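Local coordinates for phage-related conserved hypothetical protein, BB2244 (PDB 2BDV) that belongs to the SOS response-associated peptidase family and, like its relatives, probably attaches covalently to abasic sites in single-stranded DNA, at residues A[2-7]-A[101-106]; A[119-124]-A[198-203]. All coordinates share one frame; numbering follows the deposited sequence.

Contact 1 of 2, residues A[2-7]-A[101-106]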
# COMPACT_ATOMS: atom_id res chain seq x y z
N CYS A 2 5.27 -3.61 5.28
CA CYS A 2 5.44 -2.93 3.97
C CYS A 2 5.95 -1.52 4.23
O CYS A 2 5.16 -0.59 4.36
CB CYS A 2 4.10 -2.88 3.24
SG CYS A 2 4.30 -2.93 1.45
N GLY A 3 7.26 -1.36 4.30
CA GLY A 3 7.81 -0.05 4.58
C GLY A 3 8.42 0.65 3.39
O GLY A 3 8.85 1.80 3.49
N ARG A 4 8.44 -0.03 2.25
CA ARG A 4 9.03 0.53 1.05
C ARG A 4 8.40 -0.14 -0.17
O ARG A 4 8.21 -1.36 -0.18
CB ARG A 4 10.54 0.26 1.07
CG ARG A 4 11.38 1.23 0.26
CD ARG A 4 11.52 2.57 0.98
NE ARG A 4 12.12 2.44 2.31
CZ ARG A 4 13.41 2.18 2.55
NH1 ARG A 4 13.85 2.09 3.80
NH2 ARG A 4 14.25 2.02 1.54
N ILE A 5 8.08 0.64 -1.20
CA ILE A 5 7.50 0.08 -2.41
C ILE A 5 8.22 0.62 -3.63
O ILE A 5 9.08 1.51 -3.53
CB ILE A 5 6.00 0.43 -2.57
CG1 ILE A 5 5.83 1.94 -2.65
CG2 ILE A 5 5.19 -0.22 -1.47
CD1 ILE A 5 4.42 2.40 -3.02
N ALA A 6 7.85 0.09 -4.80
CA ALA A 6 8.44 0.54 -6.05
C ALA A 6 7.36 0.83 -7.09
O ALA A 6 6.47 0.01 -7.31
CB ALA A 6 9.42 -0.52 -6.59
N GLN A 7 7.44 2.01 -7.70
CA GLN A 7 6.52 2.42 -8.76
C GLN A 7 7.39 2.81 -9.96
O GLN A 7 7.76 3.98 -10.11
CB GLN A 7 5.65 3.61 -8.33
CG GLN A 7 4.62 3.27 -7.26
CD GLN A 7 3.68 4.43 -6.95
OE1 GLN A 7 4.07 5.59 -7.02
NE2 GLN A 7 2.43 4.11 -6.59
N GLY A 101 6.33 -3.70 -7.04
CA GLY A 101 6.83 -4.57 -5.98
C GLY A 101 7.11 -3.81 -4.68
O GLY A 101 6.85 -2.61 -4.59
N TRP A 102 7.63 -4.50 -3.68
CA TRP A 102 7.93 -3.85 -2.40
C TRP A 102 9.18 -4.47 -1.78
O TRP A 102 9.68 -5.50 -2.25
CB TRP A 102 6.73 -3.96 -1.45
CG TRP A 102 6.44 -5.34 -0.90
CD1 TRP A 102 6.85 -5.85 0.30
CD2 TRP A 102 5.70 -6.39 -1.55
NE1 TRP A 102 6.42 -7.15 0.44
CE2 TRP A 102 5.71 -7.51 -0.68
CE3 TRP A 102 5.04 -6.50 -2.78
CZ2 TRP A 102 5.09 -8.72 -0.99
CZ3 TRP A 102 4.41 -7.70 -3.10
CH2 TRP A 102 4.44 -8.80 -2.20
N TYR A 103 9.69 -3.85 -0.72
CA TYR A 103 10.89 -4.36 -0.08
C TYR A 103 10.67 -4.80 1.36
O TYR A 103 9.87 -4.22 2.08
CB TYR A 103 11.99 -3.31 -0.08
CG TYR A 103 12.31 -2.71 -1.42
CD1 TYR A 103 11.54 -1.67 -1.95
CD2 TYR A 103 13.40 -3.16 -2.16
CE1 TYR A 103 11.86 -1.08 -3.17
CE2 TYR A 103 13.72 -2.59 -3.38
CZ TYR A 103 12.95 -1.55 -3.88
OH TYR A 103 13.29 -0.98 -5.08
N GLU A 104 11.40 -5.84 1.75
CA GLU A 104 11.39 -6.37 3.11
C GLU A 104 12.84 -6.68 3.46
O GLU A 104 13.58 -7.20 2.62
CB GLU A 104 10.56 -7.65 3.21
CG GLU A 104 9.08 -7.48 2.93
CD GLU A 104 8.33 -8.79 3.00
OE1 GLU A 104 7.14 -8.83 2.63
OE2 GLU A 104 8.94 -9.79 3.43
N TRP A 105 13.25 -6.38 4.68
CA TRP A 105 14.61 -6.63 5.12
C TRP A 105 14.68 -7.90 5.97
O TRP A 105 13.92 -8.08 6.93
CB TRP A 105 15.13 -5.44 5.92
CG TRP A 105 15.45 -4.24 5.07
CD1 TRP A 105 16.70 -3.77 4.74
CD2 TRP A 105 14.51 -3.38 4.41
NE1 TRP A 105 16.59 -2.67 3.92
CE2 TRP A 105 15.26 -2.41 3.71
CE3 TRP A 105 13.11 -3.34 4.35
CZ2 TRP A 105 14.66 -1.40 2.95
CZ3 TRP A 105 12.51 -2.33 3.59
CH2 TRP A 105 13.29 -1.37 2.90
N LYS A 106 15.58 -8.79 5.58
CA LYS A 106 15.76 -10.06 6.27
C LYS A 106 16.87 -9.93 7.31
O LYS A 106 18.02 -9.71 6.98
CB LYS A 106 16.12 -11.14 5.26
CG LYS A 106 16.27 -12.54 5.83
CD LYS A 106 14.96 -13.04 6.42
CE LYS A 106 15.03 -14.52 6.78
NZ LYS A 106 15.25 -15.40 5.59
O HOH W 1 9.31 -3.47 4.48
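Ile5 and Trp102 form an antiparallel non-hydrogen-bonded pair, CA atoms 4.0 Å apart, where strand 5-7 runs beside strand 101-106 at 155°. Next to them Tyr103 N donates to Arg4 O at 2.9 Å, from above the carbonyl plane. A water then takes over, accepting from Gly3 N and donating to Tyr103 O.

Arg4 starts out with CG anti to the backbone N (chi1 -155°), which sets CG 3.6 Å from Tyr103 CD1. Its chain then bends at chi2 and chi3, and Trp105 CH2 sits over the centre of one guanidinium face, 3.6 Å from CZ of Arg4, although the two planes are 54° apart. Arg4 NH2 goes on to Val209 O and Asn35 OD1.

Near the start of the chain, Cys2 SG makes an oblique sulfur-aromatic contact with the five-membered ring of Trp102, 4.5 Å from its centroid. That indole is also held through its N-H: Trp102 NE1 donates almost straight to Glu104 OE1 (2.9 Å), while the Glu104 carboxylate also accepts the backbone N-H groups of Met158, Val159 and Asp160. Cys2 N bonds Asp163 OD2. A buried cysteine held at the N terminus is consistent with the SRAP active site, where relatives form their DNA crosslink.

Contact 2 of 2, residues A[119-124]-A[198-203]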
# COMPACT_ATOMS: atom_id res chain seq x y z
N TYR A 119 15.36 -7.32 0.41
CA TYR A 119 14.87 -8.14 -0.70
C TYR A 119 13.81 -7.37 -1.48
O TYR A 119 13.10 -6.53 -0.92
CB TYR A 119 14.24 -9.45 -0.19
CG TYR A 119 15.22 -10.52 0.20
CD1 TYR A 119 15.87 -10.49 1.43
CD2 TYR A 119 15.55 -11.54 -0.69
CE1 TYR A 119 16.82 -11.44 1.78
CE2 TYR A 119 16.51 -12.50 -0.36
CZ TYR A 119 17.14 -12.44 0.88
OH TYR A 119 18.12 -13.37 1.19
N TYR A 120 13.70 -7.64 -2.78
CA TYR A 120 12.68 -7.00 -3.60
C TYR A 120 11.69 -8.10 -4.01
O TYR A 120 12.10 -9.13 -4.53
CB TYR A 120 13.31 -6.37 -4.86
CG TYR A 120 12.28 -5.77 -5.81
CD1 TYR A 120 11.45 -4.74 -5.40
CD2 TYR A 120 12.13 -6.26 -7.11
CE1 TYR A 120 10.50 -4.20 -6.24
CE2 TYR A 120 11.17 -5.73 -7.97
CZ TYR A 120 10.36 -4.69 -7.53
OH TYR A 120 9.40 -4.13 -8.35
N ILE A 121 10.40 -7.88 -3.73
CA ILE A 121 9.34 -8.85 -4.04
C ILE A 121 8.43 -8.29 -5.14
O ILE A 121 8.07 -7.11 -5.10
CB ILE A 121 8.40 -9.15 -2.82
CG1 ILE A 121 9.20 -9.63 -1.61
CG2 ILE A 121 7.42 -10.25 -3.16
CD1 ILE A 121 9.87 -8.56 -0.84
N HIS A 122 8.05 -9.12 -6.10
CA HIS A 122 7.18 -8.65 -7.18
C HIS A 122 6.36 -9.76 -7.83
O HIS A 122 6.51 -10.94 -7.50
CB HIS A 122 8.02 -7.95 -8.25
CG HIS A 122 8.91 -8.89 -9.01
ND1 HIS A 122 8.43 -9.74 -9.98
CD2 HIS A 122 10.23 -9.17 -8.88
CE1 HIS A 122 9.42 -10.50 -10.42
NE2 HIS A 122 10.52 -10.17 -9.77
N GLY A 123 5.48 -9.37 -8.74
CA GLY A 123 4.65 -10.32 -9.45
C GLY A 123 4.98 -10.27 -10.93
O GLY A 123 6.05 -9.79 -11.31
N ASP A 124 4.06 -10.76 -11.76
CA ASP A 124 4.24 -10.78 -13.21
C ASP A 124 3.66 -9.53 -13.86
O ASP A 124 3.71 -9.37 -15.07
CB ASP A 124 3.59 -12.04 -13.78
CG ASP A 124 4.24 -13.31 -13.27
OD1 ASP A 124 3.54 -14.35 -13.15
OD2 ASP A 124 5.46 -13.29 -13.01
N THR A 198 2.23 -17.59 -3.92
CA THR A 198 2.60 -18.35 -5.11
C THR A 198 2.57 -17.49 -6.39
O THR A 198 2.91 -17.97 -7.47
CB THR A 198 1.65 -19.57 -5.32
OG1 THR A 198 0.35 -19.10 -5.66
CG2 THR A 198 1.56 -20.42 -4.05
N ALA A 199 2.18 -16.23 -6.26
CA ALA A 199 2.11 -15.33 -7.42
C ALA A 199 3.28 -14.35 -7.47
O ALA A 199 3.41 -13.58 -8.43
CB ALA A 199 0.79 -14.56 -7.39
N PHE A 200 4.13 -14.40 -6.45
CA PHE A 200 5.28 -13.51 -6.35
C PHE A 200 6.62 -14.25 -6.33
O PHE A 200 6.72 -15.40 -5.92
CB PHE A 200 5.21 -12.68 -5.06
CG PHE A 200 3.87 -12.05 -4.82
CD1 PHE A 200 2.96 -12.64 -3.94
CD2 PHE A 200 3.52 -10.87 -5.45
CE1 PHE A 200 1.72 -12.06 -3.71
CE2 PHE A 200 2.28 -10.29 -5.23
CZ PHE A 200 1.37 -10.88 -4.35
N SER A 201 7.66 -13.55 -6.78
CA SER A 201 9.01 -14.07 -6.76
C SER A 201 9.82 -12.93 -6.14
O SER A 201 9.32 -11.80 -6.06
CB SER A 201 9.51 -14.38 -8.18
OG SER A 201 9.56 -13.22 -8.99
N TRP A 202 11.04 -13.19 -5.69
CA TRP A 202 11.84 -12.14 -5.08
C TRP A 202 13.32 -12.44 -5.12
O TRP A 202 13.72 -13.59 -5.30
CB TRP A 202 11.41 -11.92 -3.63
CG TRP A 202 11.42 -13.17 -2.81
CD1 TRP A 202 12.49 -13.73 -2.18
CD2 TRP A 202 10.31 -14.03 -2.57
NE1 TRP A 202 12.12 -14.89 -1.55
CE2 TRP A 202 10.78 -15.11 -1.78
CE3 TRP A 202 8.96 -14.01 -2.94
CZ2 TRP A 202 9.95 -16.15 -1.35
CZ3 TRP A 202 8.13 -15.05 -2.52
CH2 TRP A 202 8.63 -16.11 -1.74
N TYR A 203 14.14 -11.40 -4.98
CA TYR A 203 15.58 -11.58 -4.98
C TYR A 203 16.24 -10.56 -4.05
O TYR A 203 15.65 -9.53 -3.72
CB TYR A 203 16.14 -11.45 -6.41
CG TYR A 203 15.77 -10.17 -7.12
CD1 TYR A 203 14.63 -10.11 -7.94
CD2 TYR A 203 16.53 -9.02 -6.97
CE1 TYR A 203 14.26 -8.92 -8.58
CE2 TYR A 203 16.17 -7.83 -7.59
CZ TYR A 203 15.04 -7.78 -8.39
OH TYR A 203 14.69 -6.60 -9.00
O HOH W 2 1.20 -11.71 -10.02
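Tyr120 and His122 are zipped to Tyr203 and Ser201 in a regular antiparallel beta ladder at the surface, where strand 201-203 forms one of the two outer strands of the four-stranded sheet and strand 119-123 lies just inside it. Four backbone bonds make up the ladder: Tyr120 and Tyr203 exchange one pair, His122 and Ser201 the other, with Ser201 N 2.9 Å from His122 O. Between these hydrogen-bonded pairs, Ile121 stands opposite Trp202 in a non-hydrogen-bonded pair.

The two faces of the ladder carry different side chains. On one, Tyr120 and Tyr203 lie side by side and point the same way, their ring planes at 62°, too oblique for a stack. The phenol end of Tyr203 does the touching, its OH atom 3.2 Å from CD2 of Tyr120, with CZ close behind, while Tyr120 CB sits over the rim of one face of the Tyr203 ring. Tyr103 and Tyr34 meet the Tyr120 ring as well, extending an aromatic cluster inward from the edge strand.

On the other face, Ile121 and Trp202 run alongside each other, with Ile121 CG1 3.8 Å from Trp202 CB. The second branch, CG2, reaches Phe200 CB at the same distance, and the Phe200 ring packs edge-to-face with Trp102. Trp202 CB is pressed close to Tyr120 O.

Back on the face of Tyr120 and Tyr203, the His122 ring is turned toward the neighbouring strand: its CG stands between the backbone N and the carbonyl carbon (chi1 69°), and the carbonyl oxygen of Ser201 lies over one face, toward the rim. Ser201 OG approaches His122 CE1 to 3.1 Å. The rotation of the imidazole is fixed by His122 ND1, which donates nearly in its ring plane to Gly123 O at 2.7 Å.

From the N terminus, the chain leaves segment 2-7, passes through 93 residues that include helices 11-18 and 76-80, and returns at 101-106, where contact 1 closes the loop. Strand 101-107 leads directly to its neighbour 116-123, so contact 2 opens only after contact 1 has closed. A second excursion, through strands 126-133 and 147-151 and helices 171-178 and 184-191, ends when 198-203 pairs with 119-124. The two loops are thus in series, neither enclosing nor crossing the other. Contacts 1 and 2 add the two outer strands to the central pair, whose probable backbone bonds Trp102 O to Ile121 N and Glu104 O to Tyr119 N complete one antiparallel sheet.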